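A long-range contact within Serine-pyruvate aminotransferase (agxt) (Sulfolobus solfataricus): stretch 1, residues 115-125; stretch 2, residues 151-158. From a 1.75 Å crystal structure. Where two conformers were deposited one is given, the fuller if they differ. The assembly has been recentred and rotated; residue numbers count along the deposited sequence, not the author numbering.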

ATOM      1  N   LYS A 115      29.316   6.408 -15.968  1.00 29.38           N
ATOM      2  CA  LYS A 115      29.257   7.026 -17.290  0.60 28.97           C
ATOM      3  C   LYS A 115      28.598   6.112 -18.309  1.00 29.57           C
ATOM      4  O   LYS A 115      28.709   4.896 -18.191  1.00 32.26           O
ATOM      5  N   PRO A 116      27.906   6.693 -19.319  1.00 31.34           N
ATOM      6  CA  PRO A 116      27.297   5.868 -20.347  1.00 33.85           C
ATOM      7  C   PRO A 116      28.286   4.878 -20.982  1.00 36.18           C
ATOM      8  O   PRO A 116      27.913   3.730 -21.245  1.00 32.79           O
ATOM      9  N   GLY A 117      29.531   5.310 -21.188  1.00 33.65           N
ATOM     10  CA  GLY A 117      30.576   4.445 -21.774  1.00 34.79           C
ATOM     11  C   GLY A 117      30.926   3.237 -20.930  1.00 37.05           C
ATOM     12  O   GLY A 117      31.237   2.167 -21.466  1.00 40.34           O
ATOM     13  N   GLU A 118      30.873   3.401 -19.614  1.00 35.27           N
ATOM     14  CA  GLU A 118      31.173   2.314 -18.689  0.60 36.21           C
ATOM     15  C   GLU A 118      30.053   1.258 -18.681  1.00 35.64           C
ATOM     16  O   GLU A 118      30.329   0.054 -18.540  1.00 37.52           O
ATOM     17  N   VAL A 119      28.799   1.705 -18.838  1.00 32.94           N
ATOM     18  CA  VAL A 119      27.663   0.770 -18.969  1.00 30.53           C
ATOM     19  C   VAL A 119      27.734   0.055 -20.319  1.00 33.97           C
ATOM     20  O   VAL A 119      27.506  -1.175 -20.409  1.00 31.89           O
ATOM     21  N   GLU A 120      28.032   0.824 -21.370  1.00 31.89           N
ATOM     22  CA  GLU A 120      28.189   0.274 -22.718  1.00 35.09           C
ATOM     23  C   GLU A 120      29.224  -0.854 -22.768  1.00 35.81           C
ATOM     24  O   GLU A 120      28.961  -1.902 -23.341  1.00 32.58           O
ATOM     25  N   GLU A 121      30.380  -0.627 -22.150  1.00 33.80           N
ATOM     26  CA  GLU A 121      31.468  -1.601 -22.098  1.00 41.18           C
ATOM     27  C   GLU A 121      30.998  -2.927 -21.478  1.00 37.88           C
ATOM     28  O   GLU A 121      31.326  -4.028 -21.972  1.00 34.76           O
ATOM     29  N   GLU A 122      30.224  -2.817 -20.404  1.00 36.35           N
ATOM     30  CA  GLU A 122      29.756  -3.993 -19.682  1.00 35.40           C
ATOM     31  C   GLU A 122      28.734  -4.777 -20.489  1.00 31.86           C
ATOM     32  O   GLU A 122      28.849  -6.014 -20.608  1.00 33.09           O
ATOM     33  N   VAL A 123      27.757  -4.084 -21.069  1.00 31.74           N
ATOM     34  CA  VAL A 123      26.686  -4.790 -21.784  1.00 32.91           C
ATOM     35  C   VAL A 123      27.173  -5.352 -23.128  1.00 34.20           C
ATOM     36  O   VAL A 123      26.508  -6.205 -23.707  1.00 32.42           O
ATOM     37  N   ARG A 124      28.318  -4.859 -23.612  1.00 35.80           N
ATOM     38  CA  ARG A 124      28.917  -5.372 -24.861  1.00 36.63           C
ATOM     39  C   ARG A 124      29.746  -6.611 -24.601  1.00 36.30           C
ATOM     40  O   ARG A 124      29.826  -7.495 -25.457  1.00 38.26           O
ATOM     41  N   LYS A 125      30.341  -6.672 -23.414  1.00 36.60           N
ATOM     42  CA  LYS A 125      31.164  -7.801 -23.001  1.00 38.03           C
ATOM     43  C   LYS A 125      30.319  -9.028 -22.629  1.00 41.05           C
ATOM     44  O   LYS A 125      30.662 -10.163 -22.986  1.00 38.50           O
ATOM     45  N   ASN A 151      20.911   5.316 -25.106  1.00 36.85           N
ATOM     46  CA  ASN A 151      21.379   5.450 -26.489  0.50 40.90           C
ATOM     47  C   ASN A 151      22.497   4.455 -26.784  1.00 39.08           C
ATOM     48  O   ASN A 151      22.515   3.837 -27.849  1.00 44.37           O
ATOM     49  N   LYS A 152      23.410   4.288 -25.829  1.00 38.96           N
ATOM     50  CA  LYS A 152      24.532   3.381 -25.992  1.00 37.51           C
ATOM     51  C   LYS A 152      24.136   1.915 -25.848  1.00 37.69           C
ATOM     52  O   LYS A 152      24.618   1.074 -26.605  1.00 37.53           O
ATOM     53  N   ILE A 153      23.257   1.607 -24.890  1.00 33.04           N
ATOM     54  CA  ILE A 153      23.017   0.198 -24.531  1.00 29.28           C
ATOM     55  C   ILE A 153      21.798  -0.460 -25.133  1.00 29.52           C
ATOM     56  O   ILE A 153      21.710  -1.692 -25.103  1.00 37.10           O
ATOM     57  N   ARG A 154      20.872   0.330 -25.698  1.00 29.29           N
ATOM     58  CA  ARG A 154      19.575  -0.200 -26.120  1.00 30.53           C
ATOM     59  C   ARG A 154      19.694  -1.482 -26.957  1.00 34.32           C
ATOM     60  O   ARG A 154      18.940  -2.439 -26.761  1.00 30.10           O
ATOM     61  N   LYS A 155      20.646  -1.499 -27.890  1.00 34.56           N
ATOM     62  CA  LYS A 155      20.740  -2.615 -28.846  1.00 34.49           C
ATOM     63  C   LYS A 155      21.375  -3.874 -28.246  1.00 32.00           C
ATOM     64  O   LYS A 155      21.329  -4.936 -28.843  1.00 33.51           O
ATOM     65  N   TYR A 156      21.952  -3.762 -27.043  1.00 32.13           N
ATOM     66  CA  TYR A 156      22.649  -4.891 -26.411  1.00 30.93           C
ATOM     67  C   TYR A 156      21.871  -5.663 -25.357  1.00 33.84           C
ATOM     68  O   TYR A 156      22.337  -6.719 -24.893  1.00 30.70           O
ATOM     69  N   VAL A 157      20.717  -5.128 -24.948  1.00 33.82           N
ATOM     70  CA  VAL A 157      19.976  -5.679 -23.788  1.00 31.71           C
ATOM     71  C   VAL A 157      18.504  -5.830 -24.074  1.00 31.35           C
ATOM     72  O   VAL A 157      17.938  -5.090 -24.889  1.00 31.40           O
ATOM     73  N   GLU A 158      17.872  -6.824 -23.453  1.00 30.72           N
ATOM     74  CA  GLU A 158      16.463  -7.080 -23.742  0.60 29.29           C
ATOM     75  C   GLU A 158      15.555  -6.029 -23.092  1.00 29.34           C
ATOM     76  O   GLU A 158      14.617  -5.545 -23.717  1.00 27.71           O
TER

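Two segments distant in sequence can pack through apolar side chains while leaving the polar links between them to water, and this pair illustrates the principle: no direct hydrogen bond crosses the contact. Pro 116, Val 119 and Val 123 point toward stretch 2, and Lys 152, Ile 153 and Tyr 156 toward stretch 1; Glu 120, Arg 124 and Val 157 lie sideways, though the end of Arg 124 comes nearer. At the centre lies Val 123 (chi1 m). Its CG2 lies 3.6 Å from CG2 of Ile 153 (p, t) and 3.7 Å from CB of Tyr 156, while its CG1 reaches CG1 of Val 157 (m) at 3.8 Å. One turn earlier, Val 119 (t) adds a contact of 3.8 Å from CG1 to Ile 153 CG2.

Long polar side chains contribute through their carbons. Lys 152 (m, t, t, m) runs past the start of the stretch 1 helix, its CD 3.7 Å from Pro 116 CB. Arg 124 (m, t, p) sets CG over the face of the Tyr 156 ring (chi1 m), 3.7 Å from the centroid, a CH-pi contact; within stretch 1, Arg 124 NH1 forms a salt bridge of 3.2 Å with Glu 120 OE2, its hydrogen bond weak.

Charge is bridged by solvent. Glu 120 (t, t) OE1 and Lys 152 NZ, 4.1 Å apart, are too far for a salt bridge, but water 2 bonds both at 2.8 Å. Water 1 donates to Glu 120 OE2 and Lys 152 O, and water 3 links the carbonyls of Val 123 and Tyr 156.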

ATOM      1  CB  LYS A 115      30.675   7.415 -17.745  0.60 29.23           C
ATOM      2  CG  LYS A 115      31.438   8.253 -16.719  0.60 28.13           C
ATOM      3  CD  LYS A 115      30.711   9.603 -16.482  0.60 29.33           C
ATOM      4  CE  LYS A 115      31.418  10.449 -15.419  0.60 31.45           C
ATOM      5  NZ  LYS A 115      31.610   9.742 -14.124  0.60 30.35           N
ATOM      6  CB  PRO A 116      26.822   6.895 -21.381  1.00 31.34           C
ATOM      7  CG  PRO A 116      26.511   8.108 -20.563  1.00 32.98           C
ATOM      8  CD  PRO A 116      27.544   8.121 -19.490  1.00 33.71           C
ATOM      9  CB  GLU A 118      31.463   2.861 -17.287  0.60 36.79           C
ATOM     10  CG  GLU A 118      32.562   3.931 -17.298  0.60 38.04           C
ATOM     11  CD  GLU A 118      32.676   4.735 -16.010  0.60 36.49           C
ATOM     12  OE1 GLU A 118      31.677   4.896 -15.275  0.60 28.47           O
ATOM     13  OE2 GLU A 118      33.791   5.223 -15.746  0.60 39.55           O
ATOM     14  CB  VAL A 119      26.248   1.427 -18.782  1.00 32.53           C
ATOM     15  CG1 VAL A 119      25.151   0.336 -18.696  1.00 33.19           C
ATOM     16  CG2 VAL A 119      26.198   2.332 -17.530  1.00 32.86           C
ATOM     17  CB  GLU A 120      28.589   1.380 -23.702  1.00 36.21           C
ATOM     18  CG  GLU A 120      28.709   0.914 -25.148  1.00 40.11           C
ATOM     19  CD  GLU A 120      29.300   1.981 -26.058  1.00 45.72           C
ATOM     20  OE1 GLU A 120      30.104   2.806 -25.582  1.00 47.50           O
ATOM     21  OE2 GLU A 120      28.990   1.962 -27.263  1.00 46.47           O
ATOM     22  CB  GLU A 121      32.641  -1.035 -21.290  1.00 42.62           C
ATOM     23  CG  GLU A 121      33.886  -1.909 -21.275  1.00 55.38           C
ATOM     24  CD  GLU A 121      34.928  -1.468 -20.254  1.00 66.90           C
ATOM     25  OE1 GLU A 121      34.756  -0.417 -19.592  1.00 71.74           O
ATOM     26  OE2 GLU A 121      35.933  -2.190 -20.098  1.00 69.36           O
ATOM     27  CB  GLU A 122      29.214  -3.612 -18.292  1.00 36.01           C
ATOM     28  CG  GLU A 122      28.756  -4.804 -17.449  1.00 32.89           C
ATOM     29  CD  GLU A 122      29.880  -5.816 -17.192  1.00 39.28           C
ATOM     30  OE1 GLU A 122      31.060  -5.421 -17.084  1.00 37.83           O
ATOM     31  OE2 GLU A 122      29.581  -7.017 -17.083  1.00 32.47           O
ATOM     32  CB  VAL A 123      25.392  -3.930 -21.992  1.00 30.05           C
ATOM     33  CG1 VAL A 123      24.867  -3.436 -20.636  1.00 28.73           C
ATOM     34  CG2 VAL A 123      25.626  -2.766 -23.001  1.00 29.28           C
ATOM     35  CB  ARG A 124      29.761  -4.317 -25.553  1.00 39.20           C
ATOM     36  CG  ARG A 124      28.927  -3.307 -26.290  1.00 47.35           C
ATOM     37  CD  ARG A 124      29.753  -2.222 -26.879  1.00 50.70           C
ATOM     38  NE  ARG A 124      30.192  -2.568 -28.230  1.00 60.85           N
ATOM     39  CZ  ARG A 124      30.456  -1.680 -29.186  1.00 59.50           C
ATOM     40  NH1 ARG A 124      30.305  -0.374 -28.957  1.00 53.89           N
ATOM     41  NH2 ARG A 124      30.855  -2.105 -30.378  1.00 56.78           N
ATOM     42  CB  LYS A 125      32.060  -7.351 -21.844  1.00 37.21           C
ATOM     43  CG  LYS A 125      32.815  -8.457 -21.144  1.00 40.35           C
ATOM     44  CD  LYS A 125      33.708  -7.901 -20.040  1.00 42.94           C
ATOM     45  CE  LYS A 125      34.115  -9.026 -19.087  1.00 41.62           C
ATOM     46  NZ  LYS A 125      35.283  -8.650 -18.238  1.00 46.07           N
ATOM     47  CB  ASN A 151      21.829   6.892 -26.792  0.50 38.34           C
ATOM     48  CG  ASN A 151      22.396   7.061 -28.210  0.50 37.76           C
ATOM     49  OD1 ASN A 151      21.654   7.248 -29.176  0.50 36.40           O
ATOM     50  ND2 ASN A 151      23.722   7.020 -28.325  0.50 35.87           N
ATOM     51  CB  LYS A 152      25.660   3.722 -25.019  1.00 35.26           C
ATOM     52  CG  LYS A 152      26.369   5.057 -25.339  1.00 38.41           C
ATOM     53  CD  LYS A 152      27.650   5.191 -24.535  1.00 46.38           C
ATOM     54  CE  LYS A 152      28.346   6.532 -24.791  1.00 49.57           C
ATOM     55  NZ  LYS A 152      28.741   6.663 -26.223  1.00 52.47           N
ATOM     56  CB  ILE A 153      23.018  -0.026 -22.991  1.00 28.29           C
ATOM     57  CG1 ILE A 153      21.736   0.533 -22.349  1.00 29.17           C
ATOM     58  CG2 ILE A 153      24.293   0.555 -22.381  1.00 28.56           C
ATOM     59  CD1 ILE A 153      21.632   0.263 -20.837  1.00 31.83           C
ATOM     60  CB  ARG A 154      18.773   0.863 -26.872  1.00 29.40           C
ATOM     61  CG  ARG A 154      17.368   0.447 -27.351  1.00 34.19           C
ATOM     62  CD  ARG A 154      16.403   0.152 -26.203  1.00 34.50           C
ATOM     63  NE  ARG A 154      16.517  -1.214 -25.680  1.00 33.31           N
ATOM     64  CZ  ARG A 154      15.690  -1.748 -24.778  1.00 32.48           C
ATOM     65  NH1 ARG A 154      14.689  -1.040 -24.297  1.00 30.27           N
ATOM     66  NH2 ARG A 154      15.848  -2.995 -24.371  1.00 32.67           N
ATOM     67  CB  LYS A 155      21.449  -2.158 -30.144  1.00 38.18           C
ATOM     68  CG  LYS A 155      22.955  -2.337 -30.176  1.00 45.67           C
ATOM     69  CD  LYS A 155      23.576  -1.618 -31.381  1.00 51.69           C
ATOM     70  CE  LYS A 155      24.043  -0.219 -30.980  1.00 54.39           C
ATOM     71  NZ  LYS A 155      23.440   0.856 -31.811  1.00 53.85           N
ATOM     72  CB  TYR A 156      23.995  -4.425 -25.836  1.00 33.07           C
ATOM     73  CG  TYR A 156      24.878  -3.839 -26.914  1.00 36.81           C
ATOM     74  CD1 TYR A 156      25.467  -4.664 -27.887  1.00 41.32           C
ATOM     75  CD2 TYR A 156      25.076  -2.465 -26.999  1.00 40.62           C
ATOM     76  CE1 TYR A 156      26.254  -4.126 -28.913  1.00 37.38           C
ATOM     77  CE2 TYR A 156      25.858  -1.911 -28.023  1.00 48.02           C
ATOM     78  CZ  TYR A 156      26.439  -2.748 -28.980  1.00 46.42           C
ATOM     79  OH  TYR A 156      27.225  -2.196 -29.963  1.00 41.93           O
ATOM     80  CB  VAL A 157      20.217  -4.847 -22.469  1.00 28.28           C
ATOM     81  CG1 VAL A 157      21.677  -4.757 -22.181  1.00 26.50           C
ATOM     82  CG2 VAL A 157      19.621  -3.462 -22.569  1.00 33.40           C
ATOM     83  CB  GLU A 158      16.062  -8.483 -23.290  0.60 26.65           C
ATOM     84  CG  GLU A 158      16.845  -9.620 -23.956  0.60 31.28           C
ATOM     85  CD  GLU A 158      16.435 -10.973 -23.423  0.60 33.29           C
ATOM     86  OE1 GLU A 158      15.215 -11.247 -23.360  0.60 43.44           O
ATOM     87  OE2 GLU A 158      17.320 -11.752 -23.027  0.60 35.23           O
TER
HETATM   88  O   HOH W   1      26.763   1.610 -28.188  1.00 43.85           O
HETATM   89  O   HOH W   2      31.117   5.385 -25.602  1.00 51.74           O
HETATM   90  O   HOH W   3      23.908  -7.232 -23.074  1.00 40.09           O